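Long-range contact in predicted sugar phosphatases of the HAD superfamily (Cytophaga hutchinsonii, PDB 2HX1), which probably hydrolyses phosphate esters, perhaps of sugars, with a magnesium ion bound in the active site of a HAD-type fold: residues L11-L25 against T38-V52. Sequence-based numbering, arbitrary orientation.
With MG (magnesium ion), chain E.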
ATOM      1  N   LEU A  11      11.293  27.268 -26.438  1.00 27.71           N
ATOM      2  CA  LEU A  11      11.586  28.388 -25.549  1.00 30.58           C
ATOM      3  C   LEU A  11      10.859  29.712 -25.841  1.00 33.52           C
ATOM      4  O   LEU A  11      10.568  30.442 -24.910  1.00 33.21           O
ATOM      5  CB  LEU A  11      13.087  28.608 -25.468  1.00 31.57           C
ATOM      6  CG  LEU A  11      13.836  27.421 -24.853  1.00 30.90           C
ATOM      7  CD1 LEU A  11      15.301  27.714 -24.802  1.00 31.64           C
ATOM      8  CD2 LEU A  11      13.324  27.091 -23.442  1.00 38.08           C
ATOM      9  N   PRO A  12      10.594  30.037 -27.126  1.00 34.43           N
ATOM     10  CA  PRO A  12       9.835  31.239 -27.483  1.00 33.69           C
ATOM     11  C   PRO A  12       8.416  31.320 -26.963  1.00 34.06           C
ATOM     12  O   PRO A  12       7.870  32.427 -26.918  1.00 33.98           O
ATOM     13  CB  PRO A  12       9.774  31.180 -29.018  1.00 36.22           C
ATOM     14  CG  PRO A  12      10.988  30.388 -29.417  1.00 37.13           C
ATOM     15  CD  PRO A  12      11.077  29.334 -28.333  1.00 37.22           C
ATOM     16  N   LYS A  13       7.806  30.197 -26.584  1.00 34.69           N
ATOM     17  CA  LYS A  13       6.431  30.225 -26.082  1.00 36.01           C
ATOM     18  C   LYS A  13       6.351  30.765 -24.657  1.00 34.60           C
ATOM     19  O   LYS A  13       5.249  31.037 -24.157  1.00 36.65           O
ATOM     20  CB  LYS A  13       5.790  28.833 -26.054  1.00 38.77           C
ATOM     21  CG  LYS A  13       5.868  27.951 -27.318  1.00 44.37           C
ATOM     22  CD  LYS A  13       5.238  26.529 -27.028  1.00 40.81           C
ATOM     23  N   TYR A  14       7.503  30.913 -23.996  1.00 31.30           N
ATOM     24  CA  TYR A  14       7.520  31.019 -22.531  1.00 28.28           C
ATOM     25  C   TYR A  14       8.247  32.234 -22.005  1.00 26.35           C
ATOM     26  O   TYR A  14       9.262  32.623 -22.538  1.00 26.22           O
ATOM     27  CB  TYR A  14       8.127  29.740 -21.948  1.00 27.08           C
ATOM     28  CG  TYR A  14       7.320  28.540 -22.356  1.00 23.83           C
ATOM     29  CD1 TYR A  14       6.050  28.350 -21.860  1.00 17.91           C
ATOM     30  CD2 TYR A  14       7.818  27.618 -23.266  1.00 21.35           C
ATOM     31  CE1 TYR A  14       5.293  27.267 -22.240  1.00 17.45           C
ATOM     32  CE2 TYR A  14       7.069  26.534 -23.666  1.00 24.62           C
ATOM     33  CZ  TYR A  14       5.798  26.363 -23.155  1.00 19.95           C
ATOM     34  OH  TYR A  14       5.047  25.271 -23.548  1.00 23.84           O
ATOM     35  N   LYS A  15       7.715  32.798 -20.924  1.00 27.43           N
ATOM     36  CA  LYS A  15       8.305  33.941 -20.244  1.00 27.88           C
ATOM     37  C   LYS A  15       9.257  33.527 -19.118  1.00 26.89           C
ATOM     38  O   LYS A  15      10.149  34.281 -18.767  1.00 28.12           O
ATOM     39  CB  LYS A  15       7.187  34.861 -19.739  1.00 25.81           C
ATOM     40  CG  LYS A  15       6.411  35.484 -20.901  1.00 29.49           C
ATOM     41  CD  LYS A  15       5.311  36.426 -20.430  1.00 28.38           C
ATOM     42  CE  LYS A  15       4.374  36.835 -21.557  1.00 36.06           C
ATOM     43  NZ  LYS A  15       3.051  37.410 -21.058  1.00 31.57           N
ATOM     44  N   CYS A  16       9.083  32.324 -18.566  1.00 26.89           N
ATOM     45  CA  CYS A  16      10.041  31.801 -17.578  1.00 24.24           C
ATOM     46  C   CYS A  16      10.127  30.298 -17.651  1.00 24.14           C
ATOM     47  O   CYS A  16       9.136  29.636 -17.962  1.00 21.32           O
ATOM     48  CB  CYS A  16       9.641  32.215 -16.173  1.00 26.84           C
ATOM     49  SG  CYS A  16      10.921  31.957 -14.931  1.00 25.38           S
ATOM     50  N   ILE A  17      11.330  29.767 -17.428  1.00 21.87           N
ATOM     51  CA  ILE A  17      11.541  28.330 -17.339  1.00 21.28           C
ATOM     52  C   ILE A  17      11.746  27.964 -15.864  1.00 21.79           C
ATOM     53  O   ILE A  17      12.461  28.663 -15.137  1.00 24.19           O
ATOM     54  CB  ILE A  17      12.789  27.861 -18.194  1.00 23.29           C
ATOM     55  CG1 ILE A  17      12.811  28.541 -19.564  1.00 23.12           C
ATOM     56  CG2 ILE A  17      12.803  26.345 -18.397  1.00 20.91           C
ATOM     57  CD1 ILE A  17      11.610  28.166 -20.443  1.00 22.60           C
ATOM     58  N   PHE A  18      11.087  26.901 -15.417  1.00 21.31           N
ATOM     59  CA  PHE A  18      11.433  26.234 -14.158  1.00 22.41           C
ATOM     60  C   PHE A  18      12.157  24.920 -14.482  1.00 22.36           C
ATOM     61  O   PHE A  18      11.626  24.089 -15.191  1.00 19.65           O
ATOM     62  CB  PHE A  18      10.203  25.903 -13.282  1.00 23.39           C
ATOM     63  CG  PHE A  18       9.379  27.106 -12.847  1.00 23.13           C
ATOM     64  CD1 PHE A  18       9.814  28.404 -13.008  1.00 20.76           C
ATOM     65  CD2 PHE A  18       8.165  26.910 -12.204  1.00 27.11           C
ATOM     66  CE1 PHE A  18       9.039  29.478 -12.583  1.00 22.71           C
ATOM     67  CE2 PHE A  18       7.384  27.994 -11.812  1.00 17.16           C
ATOM     68  CZ  PHE A  18       7.841  29.261 -11.979  1.00 22.00           C
ATOM     69  N   PHE A  19      13.384  24.784 -13.976  1.00 20.71           N
ATOM     70  CA  PHE A  19      14.202  23.607 -14.196  1.00 21.37           C
ATOM     71  C   PHE A  19      14.266  22.767 -12.913  1.00 20.30           C
ATOM     72  O   PHE A  19      14.617  23.294 -11.885  1.00 19.44           O
ATOM     73  CB  PHE A  19      15.638  24.012 -14.548  1.00 22.61           C
ATOM     74  CG  PHE A  19      15.826  24.562 -15.952  1.00 23.43           C
ATOM     75  CD1 PHE A  19      15.843  23.725 -17.052  1.00 25.17           C
ATOM     76  CD2 PHE A  19      16.036  25.896 -16.154  1.00 18.94           C
ATOM     77  CE1 PHE A  19      16.037  24.214 -18.312  1.00 27.83           C
ATOM     78  CE2 PHE A  19      16.221  26.391 -17.424  1.00 25.83           C
ATOM     79  CZ  PHE A  19      16.257  25.557 -18.488  1.00 26.84           C
ATOM     80  N   ASP A  20      13.888  21.489 -12.975  1.00 19.48           N
ATOM     81  CA  ASP A  20      14.368  20.499 -12.020  1.00 22.20           C
ATOM     82  C   ASP A  20      15.888  20.368 -12.237  1.00 22.99           C
ATOM     83  O   ASP A  20      16.362  20.647 -13.344  1.00 21.96           O
ATOM     84  CB  ASP A  20      13.660  19.158 -12.249  1.00 24.13           C
ATOM     85  CG  ASP A  20      14.208  18.040 -11.384  1.00 22.83           C
ATOM     86  OD1 ASP A  20      14.436  18.257 -10.185  1.00 22.32           O
ATOM     87  OD2 ASP A  20      14.414  16.931 -11.915  1.00 22.89           O
ATOM     88  N   ALA A  21      16.651  19.982 -11.206  1.00 22.57           N
ATOM     89  CA  ALA A  21      18.121  19.921 -11.336  1.00 23.56           C
ATOM     90  C   ALA A  21      18.545  18.501 -11.708  1.00 23.95           C
ATOM     91  O   ALA A  21      18.950  18.279 -12.830  1.00 23.83           O
ATOM     92  CB  ALA A  21      18.833  20.410 -10.096  1.00 22.99           C
ATOM     93  N   PHE A  22      18.386  17.531 -10.810  1.00 23.89           N
ATOM     94  CA  PHE A  22      18.892  16.186 -11.068  1.00 24.84           C
ATOM     95  C   PHE A  22      18.075  15.463 -12.143  1.00 24.50           C
ATOM     96  O   PHE A  22      16.829  15.441 -12.102  1.00 23.99           O
ATOM     97  CB  PHE A  22      18.998  15.357  -9.778  1.00 26.48           C
ATOM     98  CG  PHE A  22      20.260  15.607  -8.991  1.00 29.61           C
ATOM     99  CD1 PHE A  22      21.462  15.024  -9.369  1.00 37.17           C
ATOM    100  CD2 PHE A  22      20.250  16.422  -7.854  1.00 39.87           C
ATOM    101  CE1 PHE A  22      22.644  15.261  -8.635  1.00 39.28           C
ATOM    102  CE2 PHE A  22      21.424  16.654  -7.116  1.00 37.78           C
ATOM    103  CZ  PHE A  22      22.613  16.066  -7.505  1.00 35.70           C
ATOM    104  N   GLY A  23      18.796  14.913 -13.115  1.00 21.90           N
ATOM    105  CA  GLY A  23      18.226  14.250 -14.282  1.00 21.76           C
ATOM    106  C   GLY A  23      17.955  15.151 -15.456  1.00 22.55           C
ATOM    107  O   GLY A  23      17.519  14.675 -16.521  1.00 24.25           O
ATOM    108  N   VAL A  24      18.195  16.440 -15.254  1.00 22.33           N
ATOM    109  CA  VAL A  24      17.873  17.495 -16.210  1.00 22.58           C
ATOM    110  C   VAL A  24      19.100  18.386 -16.482  1.00 22.43           C
ATOM    111  O   VAL A  24      19.485  18.587 -17.633  1.00 23.44           O
ATOM    112  CB  VAL A  24      16.719  18.359 -15.667  1.00 20.72           C
ATOM    113  CG1 VAL A  24      16.348  19.481 -16.640  1.00 15.32           C
ATOM    114  CG2 VAL A  24      15.478  17.465 -15.344  1.00 24.06           C
ATOM    115  N   LEU A  25      19.688  18.935 -15.432  1.00 23.73           N
ATOM    116  CA  LEU A  25      20.859  19.811 -15.550  1.00 25.53           C
ATOM    117  C   LEU A  25      22.144  19.070 -15.216  1.00 28.67           C
ATOM    118  O   LEU A  25      23.215  19.424 -15.707  1.00 28.35           O
ATOM    119  CB  LEU A  25      20.759  21.005 -14.604  1.00 22.44           C
ATOM    120  CG  LEU A  25      19.600  21.984 -14.770  1.00 24.62           C
ATOM    121  CD1 LEU A  25      19.731  23.087 -13.718  1.00 16.91           C
ATOM    122  CD2 LEU A  25      19.539  22.548 -16.178  1.00 15.43           C
ATOM    123  N   THR A  38      22.756  26.165 -22.650  1.00 32.72           N
ATOM    124  CA  THR A  38      21.366  26.468 -22.330  1.00 29.00           C
ATOM    125  C   THR A  38      21.282  27.764 -21.539  1.00 30.04           C
ATOM    126  O   THR A  38      20.435  28.624 -21.805  1.00 30.61           O
ATOM    127  CB  THR A  38      20.693  25.358 -21.532  1.00 26.84           C
ATOM    128  OG1 THR A  38      20.572  24.191 -22.351  1.00 27.83           O
ATOM    129  CG2 THR A  38      19.330  25.799 -21.090  1.00 22.41           C
ATOM    130  N   PHE A  39      22.175  27.924 -20.573  1.00 31.02           N
ATOM    131  CA  PHE A  39      22.124  29.111 -19.717  1.00 33.08           C
ATOM    132  C   PHE A  39      22.648  30.363 -20.430  1.00 31.61           C
ATOM    133  O   PHE A  39      22.093  31.445 -20.301  1.00 32.29           O
ATOM    134  CB  PHE A  39      22.819  28.810 -18.376  1.00 34.92           C
ATOM    135  CG  PHE A  39      22.028  27.877 -17.524  1.00 32.66           C
ATOM    136  CD1 PHE A  39      20.869  28.316 -16.919  1.00 32.18           C
ATOM    137  CD2 PHE A  39      22.381  26.539 -17.407  1.00 28.00           C
ATOM    138  CE1 PHE A  39      20.093  27.455 -16.149  1.00 33.14           C
ATOM    139  CE2 PHE A  39      21.605  25.679 -16.651  1.00 33.13           C
ATOM    140  CZ  PHE A  39      20.467  26.141 -16.024  1.00 32.90           C
ATOM    141  N   ASP A  40      23.709  30.202 -21.195  1.00 33.57           N
ATOM    142  CA  ASP A  40      24.146  31.250 -22.111  1.00 34.06           C
ATOM    143  C   ASP A  40      22.976  31.677 -23.018  1.00 34.27           C
ATOM    144  O   ASP A  40      22.690  32.867 -23.198  1.00 34.78           O
ATOM    145  CB  ASP A  40      25.302  30.724 -22.954  1.00 34.46           C
ATOM    146  CG  ASP A  40      26.578  30.523 -22.134  1.00 40.71           C
ATOM    147  OD1 ASP A  40      26.723  31.213 -21.096  1.00 42.23           O
ATOM    148  OD2 ASP A  40      27.423  29.674 -22.519  1.00 44.16           O
ATOM    149  N   TYR A  41      22.261  30.697 -23.564  1.00 33.51           N
ATOM    150  CA  TYR A  41      21.165  31.010 -24.484  1.00 34.89           C
ATOM    151  C   TYR A  41      20.092  31.848 -23.806  1.00 35.76           C
ATOM    152  O   TYR A  41      19.662  32.870 -24.339  1.00 31.83           O
ATOM    153  CB  TYR A  41      20.536  29.742 -25.065  1.00 36.08           C
ATOM    154  CG  TYR A  41      19.473  29.992 -26.110  1.00 38.77           C
ATOM    155  CD1 TYR A  41      19.811  30.347 -27.407  1.00 44.76           C
ATOM    156  CD2 TYR A  41      18.115  29.854 -25.802  1.00 43.36           C
ATOM    157  CE1 TYR A  41      18.813  30.568 -28.382  1.00 40.27           C
ATOM    158  CE2 TYR A  41      17.132  30.066 -26.754  1.00 37.11           C
ATOM    159  CZ  TYR A  41      17.485  30.421 -28.043  1.00 41.33           C
ATOM    160  OH  TYR A  41      16.503  30.631 -28.988  1.00 43.03           O
ATOM    161  N   LEU A  42      19.643  31.419 -22.628  1.00 37.00           N
ATOM    162  CA  LEU A  42      18.540  32.125 -21.982  1.00 37.21           C
ATOM    163  C   LEU A  42      18.947  33.574 -21.644  1.00 38.98           C
ATOM    164  O   LEU A  42      18.129  34.493 -21.764  1.00 39.90           O
ATOM    165  CB  LEU A  42      18.070  31.384 -20.726  1.00 39.30           C
ATOM    166  CG  LEU A  42      17.477  29.990 -20.933  1.00 36.74           C
ATOM    167  CD1 LEU A  42      17.425  29.242 -19.614  1.00 28.91           C
ATOM    168  CD2 LEU A  42      16.107  30.095 -21.573  1.00 36.45           C
ATOM    169  N   LYS A  43      20.188  33.764 -21.198  1.00 41.41           N
ATOM    170  CA  LYS A  43      20.704  35.119 -20.938  1.00 45.34           C
ATOM    171  C   LYS A  43      20.628  35.955 -22.229  1.00 43.71           C
ATOM    172  O   LYS A  43      19.890  36.950 -22.304  1.00 41.37           O
ATOM    173  CB  LYS A  43      22.140  35.091 -20.417  1.00 47.30           C
ATOM    174  CG  LYS A  43      22.727  36.506 -20.202  1.00 54.90           C
ATOM    175  CD  LYS A  43      23.790  36.510 -19.104  1.00 58.37           C
ATOM    176  CE  LYS A  43      25.009  35.673 -19.478  1.00 62.17           C
ATOM    177  NZ  LYS A  43      25.286  34.673 -18.412  1.00 62.67           N
ATOM    178  N   ALA A  44      21.334  35.511 -23.260  1.00 42.06           N
ATOM    179  CA  ALA A  44      21.304  36.211 -24.555  1.00 41.81           C
ATOM    180  C   ALA A  44      19.870  36.494 -25.045  1.00 41.76           C
ATOM    181  O   ALA A  44      19.626  37.496 -25.701  1.00 44.11           O
ATOM    182  CB  ALA A  44      22.117  35.437 -25.626  1.00 40.06           C
ATOM    183  N   GLN A  45      18.901  35.649 -24.709  1.00 41.12           N
ATOM    184  CA  GLN A  45      17.524  35.909 -25.100  1.00 38.20           C
ATOM    185  C   GLN A  45      16.765  36.725 -24.042  1.00 39.80           C
ATOM    186  O   GLN A  45      15.580  37.018 -24.220  1.00 40.63           O
ATOM    187  CB  GLN A  45      16.809  34.589 -25.380  1.00 39.74           C
ATOM    188  CG  GLN A  45      17.475  33.732 -26.487  1.00 39.23           C
ATOM    189  CD  GLN A  45      17.029  34.089 -27.921  1.00 46.30           C
ATOM    190  OE1 GLN A  45      17.844  34.126 -28.844  1.00 49.37           O
ATOM    191  NE2 GLN A  45      15.737  34.341 -28.102  1.00 47.51           N
ATOM    192  N   GLY A  46      17.433  37.111 -22.959  1.00 38.43           N
ATOM    193  CA  GLY A  46      16.751  37.749 -21.826  1.00 42.07           C
ATOM    194  C   GLY A  46      15.552  36.968 -21.266  1.00 42.52           C
ATOM    195  O   GLY A  46      14.511  37.545 -20.935  1.00 44.25           O
ATOM    196  N   GLN A  47      15.689  35.648 -21.160  1.00 40.25           N
ATOM    197  CA  GLN A  47      14.599  34.836 -20.619  1.00 38.27           C
ATOM    198  C   GLN A  47      14.913  34.422 -19.191  1.00 32.89           C
ATOM    199  O   GLN A  47      16.003  33.904 -18.889  1.00 31.40           O
ATOM    200  CB  GLN A  47      14.334  33.608 -21.484  1.00 39.18           C
ATOM    201  CG  GLN A  47      13.188  33.786 -22.459  1.00 46.01           C
ATOM    202  CD  GLN A  47      12.989  32.548 -23.313  1.00 55.98           C
ATOM    203  OE1 GLN A  47      12.199  31.671 -22.959  1.00 48.07           O
ATOM    204  NE2 GLN A  47      13.733  32.457 -24.433  1.00 51.28           N
ATOM    205  N   ASP A  48      13.943  34.661 -18.326  1.00 27.19           N
ATOM    206  CA  ASP A  48      14.052  34.306 -16.919  1.00 27.80           C
ATOM    207  C   ASP A  48      14.008  32.797 -16.720  1.00 26.90           C
ATOM    208  O   ASP A  48      13.442  32.051 -17.541  1.00 24.10           O
ATOM    209  CB  ASP A  48      12.933  34.981 -16.113  1.00 26.99           C
ATOM    210  CG  ASP A  48      13.104  36.495 -16.065  1.00 39.65           C
ATOM    211  OD1 ASP A  48      14.137  36.932 -15.508  1.00 44.17           O
ATOM    212  OD2 ASP A  48      12.250  37.235 -16.627  1.00 41.75           O
ATOM    213  N   TYR A  49      14.608  32.351 -15.618  1.00 25.44           N
ATOM    214  CA  TYR A  49      14.497  30.971 -15.228  1.00 24.20           C
ATOM    215  C   TYR A  49      14.691  30.873 -13.713  1.00 22.33           C
ATOM    216  O   TYR A  49      15.239  31.787 -13.089  1.00 21.88           O
ATOM    217  CB  TYR A  49      15.540  30.121 -15.981  1.00 28.55           C
ATOM    218  CG  TYR A  49      16.903  30.337 -15.407  1.00 28.59           C
ATOM    219  CD1 TYR A  49      17.299  29.659 -14.256  1.00 28.14           C
ATOM    220  CD2 TYR A  49      17.775  31.279 -15.963  1.00 33.38           C
ATOM    221  CE1 TYR A  49      18.518  29.894 -13.674  1.00 35.06           C
ATOM    222  CE2 TYR A  49      19.042  31.519 -15.384  1.00 37.47           C
ATOM    223  CZ  TYR A  49      19.396  30.817 -14.234  1.00 38.28           C
ATOM    224  OH  TYR A  49      20.606  31.008 -13.614  1.00 42.23           O
ATOM    225  N   TYR A  50      14.198  29.776 -13.139  1.00 21.48           N
ATOM    226  CA  TYR A  50      14.505  29.359 -11.774  1.00 22.14           C
ATOM    227  C   TYR A  50      14.831  27.895 -11.807  1.00 22.44           C
ATOM    228  O   TYR A  50      14.400  27.171 -12.724  1.00 23.57           O
ATOM    229  CB  TYR A  50      13.338  29.534 -10.821  1.00 21.18           C
ATOM    230  CG  TYR A  50      12.972  30.954 -10.536  1.00 23.81           C
ATOM    231  CD1 TYR A  50      13.637  31.686  -9.552  1.00 24.85           C
ATOM    232  CD2 TYR A  50      11.945  31.575 -11.242  1.00 22.64           C
ATOM    233  CE1 TYR A  50      13.282  33.020  -9.289  1.00 26.68           C
ATOM    234  CE2 TYR A  50      11.602  32.872 -11.000  1.00 25.43           C
ATOM    235  CZ  TYR A  50      12.267  33.596 -10.028  1.00 27.13           C
ATOM    236  OH  TYR A  50      11.877  34.883  -9.801  1.00 27.04           O
ATOM    237  N   ILE A  51      15.565  27.459 -10.788  1.00 21.58           N
ATOM    238  CA  ILE A  51      15.728  26.052 -10.490  1.00 20.94           C
ATOM    239  C   ILE A  51      14.794  25.758  -9.325  1.00 21.44           C
ATOM    240  O   ILE A  51      14.831  26.467  -8.327  1.00 20.32           O
ATOM    241  CB  ILE A  51      17.213  25.725 -10.135  1.00 22.91           C
ATOM    242  CG1 ILE A  51      18.089  25.905 -11.389  1.00 28.27           C
ATOM    243  CG2 ILE A  51      17.315  24.341  -9.537  1.00 20.55           C
ATOM    244  CD1 ILE A  51      19.551  25.868 -11.167  1.00 30.14           C
ATOM    245  N   VAL A  52      13.939  24.746  -9.478  1.00 21.77           N
ATOM    246  CA  VAL A  52      12.938  24.380  -8.485  1.00 19.78           C
ATOM    247  C   VAL A  52      13.273  22.916  -8.153  1.00 21.80           C
ATOM    248  O   VAL A  52      13.132  22.023  -8.996  1.00 21.60           O
ATOM    249  CB  VAL A  52      11.520  24.511  -9.040  1.00 18.36           C
ATOM    250  CG1 VAL A  52      10.516  24.074  -8.018  1.00 19.28           C
ATOM    251  CG2 VAL A  52      11.285  25.944  -9.497  1.00 17.82           C
TER
HETATM  252 MG    MG E 300      14.939  15.080 -11.516  1.00 20.52          MG
HETATM  253  O   HOH W   1      15.445  15.789  -9.658  1.00 16.52           O
HETATM  254  O   HOH W   2      12.897  14.926 -10.863  1.00 20.67           O
HETATM  255  O   HOH W   3      15.537  13.240 -11.019  1.00 20.47           O
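Phe19 reaches from strand 16-19 to Leu42 and Thr38 on helix 35-44. Phe19 CB starts close to the neighbouring strand, 3.9 Å from Tyr50 O. With CG anti to the carbonyl carbon (chi1 -74°), the ring is sent toward the helix: Phe19 CD2 still passes Tyr50 O, Phe19 CE2 lies 4.1 Å from Tyr49 CB, and Leu42 CD1 meets the ring at its edge, in plane, 3.8 Å from Phe19 CE2. At the tip, Phe19 CZ approaches Thr38 CG2 at 4.0 Å. Ile17 CG2 covers one face of the Phe19 ring near the rim. The Phe39 ring stands obliquely to the Phe19 ring, planes at 54°. Further along, Leu25 CD2 touches Phe39 CZ, and Leu25 CD1 meets Ile51 CD1.

The backbones of the two strands run parallel. Asp48 O accepts from Ile17 N, Ile17 O from Tyr50 N, Tyr50 O from Phe19 N (2.9 Å, N-H...O angle 167°), and Phe19 O from Val52 N. The other face of the sheet carries Phe18 and Tyr50 side by side, where Phe18 CE1 is 3.8 Å from Tyr50 CD2; Cys16 SG lies obliquely beside the Tyr50 ring, touching CD2 as well.

Just past the strand, Asp20 OD2 and Phe22 O bind magnesium, 2.0 Å each, together with Asp233; Asp20 OD1 pairs with Lys204. This is the Rossmann-like HAD core, whose first strand delivers the metal-binding aspartate. Strand 16-19 sits between strands 48-53 and 228-232, with helix 35-44 packed on the Ile17 and Phe19 face and helix 208-218 on the Phe18 and Tyr50 face.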